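Local coordinates for protein restriction endonuclease R.BpuJI (PDB 2VLA) that recognises its cognate DNA through this N-terminal domain, the full-length enzyme probably cleaving DNA as a restriction endonuclease, at residues 10-16 against 208-213; 110-116 against 133-139. All coordinates share one frame; numbering follows the deposited sequence.

Overall arrangement
Along the chain the order is 10-16, 110-116, 133-139, 208-213, so both segments of interaction 2 fall between the two of interaction 1. The contacts' centres lie about 13 Å apart, both within the DNA-recognition domain and near its middle. Interaction 1 sets the loop before helix 22-36 against helix 203-219, at the bound DNA; interaction 2 joins the end of helix 102-112 to the start of helix 137-150, its nearest atom about 9 Å from the DNA. Gln213 links them, its OE1 probably bonded to Gln137 NE2, while the Phe115 ring packs against Thr12. The DNA-reading layer thus rests directly on an aromatic core.

Interaction 1. Residues 10-16 against 208-213; sequences RCTIIRG and QHIREQ. With nucleotides of chain B; nucleotides of chain C.
Thr12 on His209, Arg15 on Gln208 and Gly16 on Glu212 fasten the N-terminal loop to helix 203-219, whose contact with a base edge is consistent with the recognition helix of a helix-turn-helix. Gln208 holds CG anti to its backbone N (chi1 -178°), and its extended chain carries the amide to the base edge of DA4 of chain C. Gln208 OE1 accepts from DA4 N6 of chain C, and Gln208 NE2 donates to DA4 N7 at 3.0 Å, the paired contact by which glutamine suits adenine. The second N-H of Gln208 NE2 goes to Glu212 OE2, so the carboxylate is a second-shell group that fixes the rotation of the amide. Its other oxygen, Glu212 OE1, takes the Gly16 N-H at 2.9 Å on the syn side, tilted somewhat out of the carboxylate plane; having no side chain, Gly16 can lie this close to the acid.

Arg15 is sandwiched. Gln208 OE1 lies over one face of its guanidinium, toward the rim, the amide and guanidinium planes 17° apart, and C6 of DC7 of chain B covers the opposite face, while NH1 bonds a guanine O6. Packing is also close at His209, where Thr12 CG2 stands 3.9 Å from the ring centroid and 8° off the normal.

Elsewhere the contact is looser and bridged by water. One water joins His209 ND1 to Arg15 NH2, and another joins His209 NE2 to the Cys11 N-H. A third donates to both Ile14 O and Glu212 OE1. At the far end of the loop segment, Arg10 NH1 grips OP2 of DC7 of chain B at 2.9 Å. In the apolar part, Ile13 CD1 rests 3.7 Å from Gln213 CG, and Ile13 N, 3.6 Å from His209 CB, is buried with no hydrogen-bond partner in the model.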
loop_
_atom_site.group_PDB
_atom_site.type_symbol
_atom_site.label_atom_id
_atom_site.label_comp_id
_atom_site.label_asym_id
_atom_site.label_seq_id
_atom_site.Cartn_x
_atom_site.Cartn_y
_atom_site.Cartn_z
ATOM N N ARG A 10 5.622 -12.522 -5.873
ATOM C CA ARG A 10 4.511 -11.614 -6.116
ATOM C C ARG A 10 3.817 -11.290 -4.808
ATOM O O ARG A 10 3.334 -12.189 -4.106
ATOM C CB ARG A 10 3.535 -12.240 -7.118
ATOM C CG ARG A 10 2.356 -11.339 -7.473
ATOM C CD ARG A 10 1.521 -11.905 -8.583
ATOM N NE ARG A 10 0.491 -10.970 -9.004
ATOM C CZ ARG A 10 -0.771 -10.960 -8.579
ATOM N NH1 ARG A 10 -1.197 -11.829 -7.697
ATOM N NH2 ARG A 10 -1.635 -10.074 -9.076
ATOM N N CYS A 11 3.780 -10.007 -4.480
ATOM C CA CYS A 11 3.299 -9.546 -3.204
ATOM C C CYS A 11 2.354 -8.358 -3.428
ATOM O O CYS A 11 2.787 -7.232 -3.594
ATOM C CB CYS A 11 4.499 -9.160 -2.276
ATOM S SG CYS A 11 4.085 -8.781 -0.610
ATOM N N THR A 12 1.069 -8.652 -3.488
ATOM C CA THR A 12 0.127 -7.666 -3.985
ATOM C C THR A 12 -0.338 -6.700 -2.921
ATOM O O THR A 12 -0.157 -6.945 -1.670
ATOM C CB THR A 12 -1.132 -8.312 -4.608
ATOM O OG1 THR A 12 -1.815 -9.077 -3.630
ATOM C CG2 THR A 12 -0.775 -9.193 -5.773
ATOM N N ILE A 13 -0.925 -5.587 -3.406
ATOM C CA ILE A 13 -1.843 -4.792 -2.638
ATOM C C ILE A 13 -3.175 -4.808 -3.378
ATOM O O ILE A 13 -3.243 -5.214 -4.542
ATOM C CB ILE A 13 -1.347 -3.343 -2.423
ATOM C CG1 ILE A 13 -1.245 -2.578 -3.760
ATOM C CG2 ILE A 13 0.032 -3.339 -1.686
ATOM C CD1 ILE A 13 -1.338 -1.083 -3.605
ATOM N N ILE A 14 -4.216 -4.396 -2.688
ATOM C CA ILE A 14 -5.564 -4.334 -3.220
ATOM C C ILE A 14 -5.573 -3.503 -4.488
ATOM O O ILE A 14 -4.856 -2.511 -4.613
ATOM C CB ILE A 14 -6.530 -3.767 -2.158
ATOM C CG1 ILE A 14 -6.841 -4.872 -1.113
ATOM C CG2 ILE A 14 -7.836 -3.220 -2.793
ATOM C CD1 ILE A 14 -7.521 -4.379 0.108
ATOM N N ARG A 15 -6.330 -3.981 -5.477
ATOM C CA ARG A 15 -6.411 -3.315 -6.772
ATOM C C ARG A 15 -7.300 -2.069 -6.698
ATOM O O ARG A 15 -8.360 -2.098 -6.110
ATOM C CB ARG A 15 -6.923 -4.310 -7.806
ATOM C CG ARG A 15 -6.874 -3.786 -9.252
ATOM C CD ARG A 15 -7.049 -4.902 -10.287
ATOM N NE ARG A 15 -5.869 -5.756 -10.324
ATOM C CZ ARG A 15 -5.681 -6.726 -11.188
ATOM N NH1 ARG A 15 -6.597 -6.981 -12.125
ATOM N NH2 ARG A 15 -4.581 -7.444 -11.154
ATOM N N GLY A 16 -6.804 -0.971 -7.255
ATOM C CA GLY A 16 -7.459 0.324 -7.084
ATOM C C GLY A 16 -8.807 0.494 -7.765
ATOM O O GLY A 16 -9.131 -0.233 -8.729
ATOM N N GLN A 208 0.333 -4.266 -11.853
ATOM C CA GLN A 208 -0.612 -3.238 -11.478
ATOM C C GLN A 208 -0.413 -2.849 -9.999
ATOM O O GLN A 208 -0.482 -1.694 -9.644
ATOM C CB GLN A 208 -2.063 -3.644 -11.742
ATOM C CG GLN A 208 -3.030 -2.519 -11.383
ATOM C CD GLN A 208 -4.424 -2.709 -11.898
ATOM O OE1 GLN A 208 -4.700 -3.651 -12.644
ATOM N NE2 GLN A 208 -5.317 -1.807 -11.509
ATOM N N HIS A 209 -0.160 -3.840 -9.150
ATOM C CA HIS A 209 0.018 -3.570 -7.709
ATOM C C HIS A 209 1.350 -2.854 -7.411
ATOM O O HIS A 209 1.475 -2.173 -6.395
ATOM C CB HIS A 209 -0.066 -4.867 -6.869
ATOM C CG HIS A 209 0.893 -5.914 -7.297
ATOM N ND1 HIS A 209 0.705 -6.661 -8.435
ATOM C CD2 HIS A 209 2.066 -6.334 -6.753
ATOM C CE1 HIS A 209 1.732 -7.468 -8.596
ATOM N NE2 HIS A 209 2.553 -7.313 -7.562
ATOM N N ILE A 210 2.311 -3.002 -8.298
ATOM C CA ILE A 210 3.558 -2.324 -8.188
ATOM C C ILE A 210 3.432 -0.876 -8.611
ATOM O O ILE A 210 3.820 0.035 -7.888
ATOM C CB ILE A 210 4.661 -3.076 -8.952
ATOM C CG1 ILE A 210 4.854 -4.458 -8.320
ATOM C CG2 ILE A 210 5.923 -2.277 -9.003
ATOM C CD1 ILE A 210 5.849 -5.374 -9.015
ATOM N N ARG A 211 2.845 -0.658 -9.786
ATOM C CA ARG A 211 2.540 0.684 -10.228
ATOM C C ARG A 211 1.699 1.427 -9.187
ATOM O O ARG A 211 1.938 2.588 -8.904
ATOM C CB ARG A 211 1.791 0.644 -11.576
ATOM C CG ARG A 211 1.206 1.984 -11.979
ATOM C CD ARG A 211 2.280 3.073 -12.050
ATOM N NE ARG A 211 1.712 4.392 -12.330
ATOM C CZ ARG A 211 1.681 4.956 -13.531
ATOM N NH1 ARG A 211 2.164 4.308 -14.575
ATOM N NH2 ARG A 211 1.157 6.163 -13.685
ATOM N N GLU A 212 0.685 0.767 -8.661
ATOM C CA GLU A 212 -0.239 1.440 -7.760
ATOM C C GLU A 212 0.366 1.799 -6.392
ATOM O O GLU A 212 0.094 2.831 -5.865
ATOM C CB GLU A 212 -1.533 0.675 -7.628
ATOM C CG GLU A 212 -2.331 0.781 -8.951
ATOM C CD GLU A 212 -3.691 0.129 -8.959
ATOM O OE1 GLU A 212 -4.024 -0.663 -8.077
ATOM O OE2 GLU A 212 -4.454 0.420 -9.929
ATOM N N GLN A 213 1.282 0.982 -5.912
ATOM C CA GLN A 213 2.061 1.379 -4.757
ATOM C C GLN A 213 2.802 2.685 -5.064
ATOM O O GLN A 213 2.763 3.653 -4.273
ATOM C CB GLN A 213 3.023 0.248 -4.341
ATOM C CG GLN A 213 2.317 -0.883 -3.608
ATOM C CD GLN A 213 3.239 -2.024 -3.278
ATOM O OE1 GLN A 213 3.849 -2.051 -2.185
ATOM N NE2 GLN A 213 3.342 -2.982 -4.163
ATOM P P DC B 7 -4.866 -13.103 -7.087
ATOM O OP1 DC B 7 -4.349 -14.478 -7.193
ATOM O OP2 DC B 7 -3.934 -12.031 -6.692
ATOM O "O5'" DC B 7 -5.558 -12.631 -8.452
ATOM C "C5'" DC B 7 -6.473 -13.492 -9.120
ATOM C "C4'" DC B 7 -7.100 -12.785 -10.313
ATOM O "O4'" DC B 7 -7.988 -11.723 -9.850
ATOM C "C3'" DC B 7 -6.114 -12.079 -11.252
ATOM O "O3'" DC B 7 -6.517 -12.303 -12.587
ATOM C "C2'" DC B 7 -6.305 -10.605 -10.939
ATOM C "C1'" DC B 7 -7.779 -10.583 -10.671
ATOM N N1 DC B 7 -8.344 -9.425 -9.954
ATOM C C2 DC B 7 -9.626 -9.004 -10.289
ATOM O O2 DC B 7 -10.205 -9.564 -11.229
ATOM N N3 DC B 7 -10.182 -7.974 -9.619
ATOM C C4 DC B 7 -9.522 -7.437 -8.585
ATOM N N4 DC B 7 -10.086 -6.438 -7.922
ATOM C C5 DC B 7 -8.218 -7.866 -8.226
ATOM C C6 DC B 7 -7.670 -8.845 -8.928
ATOM P P DA C 4 -9.074 3.436 -10.958
ATOM O OP1 DA C 4 -9.170 4.723 -11.550
ATOM O OP2 DA C 4 -8.422 3.228 -9.640
ATOM O "O5'" DA C 4 -10.433 2.693 -11.000
ATOM C "C5'" DA C 4 -11.332 2.973 -12.105
ATOM C "C4'" DA C 4 -12.143 1.741 -12.415
ATOM O "O4'" DA C 4 -11.334 0.737 -13.073
ATOM C "C3'" DA C 4 -12.748 1.039 -11.186
ATOM O "O3'" DA C 4 -14.028 0.548 -11.544
ATOM C "C2'" DA C 4 -11.780 -0.108 -10.969
ATOM C "C1'" DA C 4 -11.474 -0.512 -12.397
ATOM N N9 DA C 4 -10.274 -1.282 -12.584
ATOM C C8 DA C 4 -9.092 -1.195 -11.874
ATOM N N7 DA C 4 -8.163 -2.003 -12.308
ATOM C C5 DA C 4 -8.739 -2.679 -13.374
ATOM C C6 DA C 4 -8.278 -3.666 -14.235
ATOM N N6 DA C 4 -7.062 -4.203 -14.241
ATOM N N1 DA C 4 -9.146 -4.092 -15.206
ATOM C C2 DA C 4 -10.400 -3.570 -15.242
ATOM N N3 DA C 4 -10.936 -2.635 -14.503
ATOM C C4 DA C 4 -10.041 -2.229 -13.545
ATOM P P DC C 3 -3.219 4.689 -13.414
ATOM O OP1 DC C 3 -3.459 6.113 -13.085
ATOM O OP2 DC C 3 -2.200 3.906 -12.717
ATOM O "O5'" DC C 3 -4.587 3.882 -13.246
ATOM C "C5'" DC C 3 -5.793 4.405 -13.783
ATOM C "C4'" DC C 3 -6.883 3.367 -13.744
ATOM O "O4'" DC C 3 -6.611 2.331 -14.706
ATOM C "C3'" DC C 3 -6.989 2.640 -12.408
ATOM O "O3'" DC C 3 -8.327 2.464 -11.988
ATOM C "C2'" DC C 3 -6.357 1.282 -12.704
ATOM C "C1'" DC C 3 -6.905 1.096 -14.095
ATOM N N1 DC C 3 -6.323 0.022 -14.863
ATOM C C2 DC C 3 -7.115 -0.690 -15.787
ATOM O O2 DC C 3 -8.312 -0.346 -16.002
ATOM N N3 DC C 3 -6.538 -1.704 -16.460
ATOM C C4 DC C 3 -5.268 -2.030 -16.244
ATOM N N4 DC C 3 -4.751 -3.029 -16.942
ATOM C C5 DC C 3 -4.479 -1.334 -15.298
ATOM C C6 DC C 3 -5.046 -0.357 -14.613
HETATM O O HOH W 1 -1.687 -6.882 -9.921
HETATM O O HOH W 2 5.056 -8.027 -6.175
HETATM O O HOH W 3 4.862 -5.493 -3.984
HETATM O O HOH W 4 -3.044 -3.081 -7.083
HETATM O O HOH W 5 -4.338 0.095 -5.379
#

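Interaction 2. Residues 110-116 against 133-139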
loop_
_atom_site.group_PDB
_atom_site.type_symbol
_atom_site.label_atom_id
_atom_site.label_comp_id
_atom_site.label_asym_id
_atom_site.label_seq_id
_atom_site.Cartn_x
_atom_site.Cartn_y
_atom_site.Cartn_z
ATOM N N CYS A 110 1.269 5.673 3.303
ATOM C CA CYS A 110 2.587 5.183 2.934
ATOM C C CYS A 110 3.413 4.933 4.193
ATOM O O CYS A 110 4.182 3.961 4.261
ATOM C CB CYS A 110 3.303 6.166 2.013
ATOM S SG CYS A 110 2.618 6.229 0.326
ATOM N N PHE A 111 3.217 5.765 5.203
ATOM C CA PHE A 111 3.943 5.617 6.477
ATOM C C PHE A 111 3.576 4.320 7.184
ATOM O O PHE A 111 4.448 3.666 7.817
ATOM C CB PHE A 111 3.660 6.800 7.362
ATOM C CG PHE A 111 4.457 6.783 8.639
ATOM C CD1 PHE A 111 5.822 7.119 8.645
ATOM C CD2 PHE A 111 3.887 6.354 9.805
ATOM C CE1 PHE A 111 6.575 7.038 9.821
ATOM C CE2 PHE A 111 4.643 6.281 10.979
ATOM C CZ PHE A 111 5.988 6.630 10.962
ATOM N N LYS A 112 2.297 3.966 7.143
ATOM C CA LYS A 112 1.757 2.827 7.872
ATOM C C LYS A 112 1.786 1.497 7.133
ATOM O O LYS A 112 1.687 0.436 7.752
ATOM C CB LYS A 112 0.329 3.118 8.315
ATOM C CG LYS A 112 0.226 4.265 9.310
ATOM C CD LYS A 112 0.231 3.793 10.731
ATOM C CE LYS A 112 -0.177 4.916 11.684
ATOM N NZ LYS A 112 -1.652 4.909 11.993
ATOM N N PHE A 113 1.874 1.537 5.812
ATOM C CA PHE A 113 1.796 0.329 5.015
ATOM C C PHE A 113 2.945 -0.606 5.395
ATOM O O PHE A 113 4.059 -0.147 5.691
ATOM C CB PHE A 113 1.851 0.655 3.497
ATOM C CG PHE A 113 0.742 -0.004 2.668
ATOM C CD1 PHE A 113 0.692 -1.361 2.480
ATOM C CD2 PHE A 113 -0.206 0.761 2.059
ATOM C CE1 PHE A 113 -0.297 -1.936 1.691
ATOM C CE2 PHE A 113 -1.168 0.189 1.256
ATOM C CZ PHE A 113 -1.207 -1.139 1.082
ATOM N N GLN A 114 2.703 -1.899 5.283
ATOM C CA GLN A 114 3.719 -2.886 5.471
ATOM C C GLN A 114 3.274 -4.181 4.866
ATOM O O GLN A 114 2.069 -4.352 4.548
ATOM C CB GLN A 114 3.968 -3.086 6.974
ATOM C CG GLN A 114 2.700 -3.387 7.726
ATOM C CD GLN A 114 2.972 -3.862 9.151
ATOM O OE1 GLN A 114 3.294 -3.059 10.028
ATOM N NE2 GLN A 114 2.831 -5.161 9.383
ATOM N N PHE A 115 4.218 -5.115 4.715
ATOM C CA PHE A 115 3.895 -6.516 4.477
ATOM C C PHE A 115 4.542 -7.320 5.624
ATOM O O PHE A 115 5.663 -7.007 6.032
ATOM C CB PHE A 115 4.485 -7.018 3.173
ATOM C CG PHE A 115 4.009 -6.271 1.927
ATOM C CD1 PHE A 115 2.657 -6.255 1.545
ATOM C CD2 PHE A 115 4.917 -5.618 1.137
ATOM C CE1 PHE A 115 2.240 -5.613 0.323
ATOM C CE2 PHE A 115 4.494 -4.977 -0.084
ATOM C CZ PHE A 115 3.152 -4.977 -0.445
ATOM N N PRO A 116 3.837 -8.331 6.154
ATOM C CA PRO A 116 2.459 -8.684 5.843
ATOM C C PRO A 116 1.495 -7.691 6.435
ATOM O O PRO A 116 1.892 -6.810 7.204
ATOM C CB PRO A 116 2.280 -10.081 6.533
ATOM C CG PRO A 116 3.662 -10.488 6.977
ATOM C CD PRO A 116 4.404 -9.215 7.192
ATOM N N ILE A 133 8.093 -12.716 4.968
ATOM C CA ILE A 133 8.121 -11.352 4.502
ATOM C C ILE A 133 7.913 -10.397 5.691
ATOM O O ILE A 133 7.101 -10.663 6.582
ATOM C CB ILE A 133 7.080 -11.130 3.393
ATOM C CG1 ILE A 133 7.509 -11.877 2.111
ATOM C CG2 ILE A 133 6.911 -9.640 3.105
ATOM C CD1 ILE A 133 6.465 -11.850 0.962
ATOM N N GLN A 134 8.710 -9.331 5.730
ATOM C CA GLN A 134 8.599 -8.292 6.781
ATOM C C GLN A 134 9.306 -7.038 6.334
ATOM O O GLN A 134 10.520 -6.974 6.300
ATOM C CB GLN A 134 9.138 -8.746 8.159
ATOM C CG GLN A 134 10.170 -9.746 8.145
ATOM C CD GLN A 134 10.594 -10.144 9.574
ATOM O OE1 GLN A 134 10.088 -9.597 10.580
ATOM N NE2 GLN A 134 11.538 -11.075 9.669
ATOM N N ILE A 135 8.521 -6.042 5.935
ATOM C CA ILE A 135 9.077 -4.835 5.389
ATOM C C ILE A 135 8.094 -3.672 5.476
ATOM O O ILE A 135 6.879 -3.856 5.347
ATOM C CB ILE A 135 9.493 -5.049 3.905
ATOM C CG1 ILE A 135 10.447 -3.944 3.445
ATOM C CG2 ILE A 135 8.247 -5.143 2.997
ATOM C CD1 ILE A 135 11.855 -4.069 4.020
ATOM N N ARG A 136 8.631 -2.481 5.700
ATOM C CA ARG A 136 7.898 -1.241 5.489
ATOM C C ARG A 136 8.311 -0.718 4.132
ATOM O O ARG A 136 9.355 -0.103 3.977
ATOM C CB ARG A 136 8.281 -0.205 6.565
ATOM C CG ARG A 136 8.116 -0.684 8.011
ATOM C CD ARG A 136 8.370 0.453 8.956
ATOM N NE ARG A 136 8.407 0.008 10.334
ATOM C CZ ARG A 136 8.075 0.765 11.361
ATOM N NH1 ARG A 136 7.652 2.008 11.165
ATOM N NH2 ARG A 136 8.191 0.288 12.588
ATOM N N GLN A 137 7.491 -0.991 3.103
ATOM C CA GLN A 137 7.998 -0.864 1.743
ATOM C C GLN A 137 8.168 0.583 1.290
ATOM O O GLN A 137 9.055 0.872 0.499
ATOM C CB GLN A 137 7.121 -1.642 0.733
ATOM C CG GLN A 137 5.748 -1.040 0.397
ATOM C CD GLN A 137 4.630 -1.533 1.295
ATOM O OE1 GLN A 137 4.813 -1.741 2.504
ATOM N NE2 GLN A 137 3.440 -1.675 0.722
ATOM N N PHE A 138 7.406 1.504 1.850
ATOM C CA PHE A 138 7.528 2.894 1.393
ATOM C C PHE A 138 8.767 3.617 1.957
ATOM O O PHE A 138 9.537 4.198 1.210
ATOM C CB PHE A 138 6.224 3.661 1.609
ATOM C CG PHE A 138 5.125 3.204 0.692
ATOM C CD1 PHE A 138 5.241 3.415 -0.656
ATOM C CD2 PHE A 138 4.075 2.490 1.149
ATOM C CE1 PHE A 138 4.214 2.972 -1.570
ATOM C CE2 PHE A 138 3.065 2.027 0.278
ATOM C CZ PHE A 138 3.157 2.287 -1.098
ATOM N N PRO A 139 9.034 3.480 3.278
ATOM C CA PRO A 139 10.346 3.892 3.725
ATOM C C PRO A 139 11.484 3.274 2.889
ATOM O O PRO A 139 12.435 3.959 2.528
ATOM C CB PRO A 139 10.371 3.411 5.181
ATOM C CG PRO A 139 8.945 3.523 5.605
ATOM C CD PRO A 139 8.164 3.080 4.394
HETATM O O HOH W 6 5.477 1.521 4.095
HETATM O O HOH W 7 7.024 3.826 8.943
#
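Cys110 and Phe138 each place their outer group anti to the carbonyl carbon (chi1 -72° and -70°), which brings the sulfur over the Phe138 ring: SG lies 3.9 Å from the ring centroid, almost on the normal. In Gln137 the chain turns sharply at chi2 (-91°), folding its amide back nearly parallel to the Phe115 ring, with NE2 3.5 Å from Phe115 CZ. The Phe138 ring also turns an edge toward the face of Phe113 in an offset T-shaped pair, centroids 5.9 Å apart. Phenylalanine suits position 138 because its flat ring can take the cysteine sulfur on a face while its edge meets Phe113.

Beyond the helices the backbones form a single antiparallel bridge, the hydrogen-bonded pair Phe115 and Ile135. Phe115 N donates to Ile135 O at 3.0 Å, and Ile135 N returns a bond of the same length to Phe115 O. A cis peptide leads into Pro116, whose CD lies 3.1 Å from Ile133 O. At the other end, one water gives protons to Cys110 O and Phe113 O and accepts from Phe138 N, joining the end of helix 102-112 to the first turn of helix 137-150.

Arg136, at the N-cap position, reaches Glu252 in a salt bridge and Lys250 O, and its NH1 holds a water that donates to Phe111 O. Gln137 NE2 bonds to Gln213 of helix 203-219. Across the two segments no salt bridge forms: rings, a sulfur, backbone bonds and water hold them together, and the polar ends of Arg136 and Gln137 serve both the contact and partners outside it.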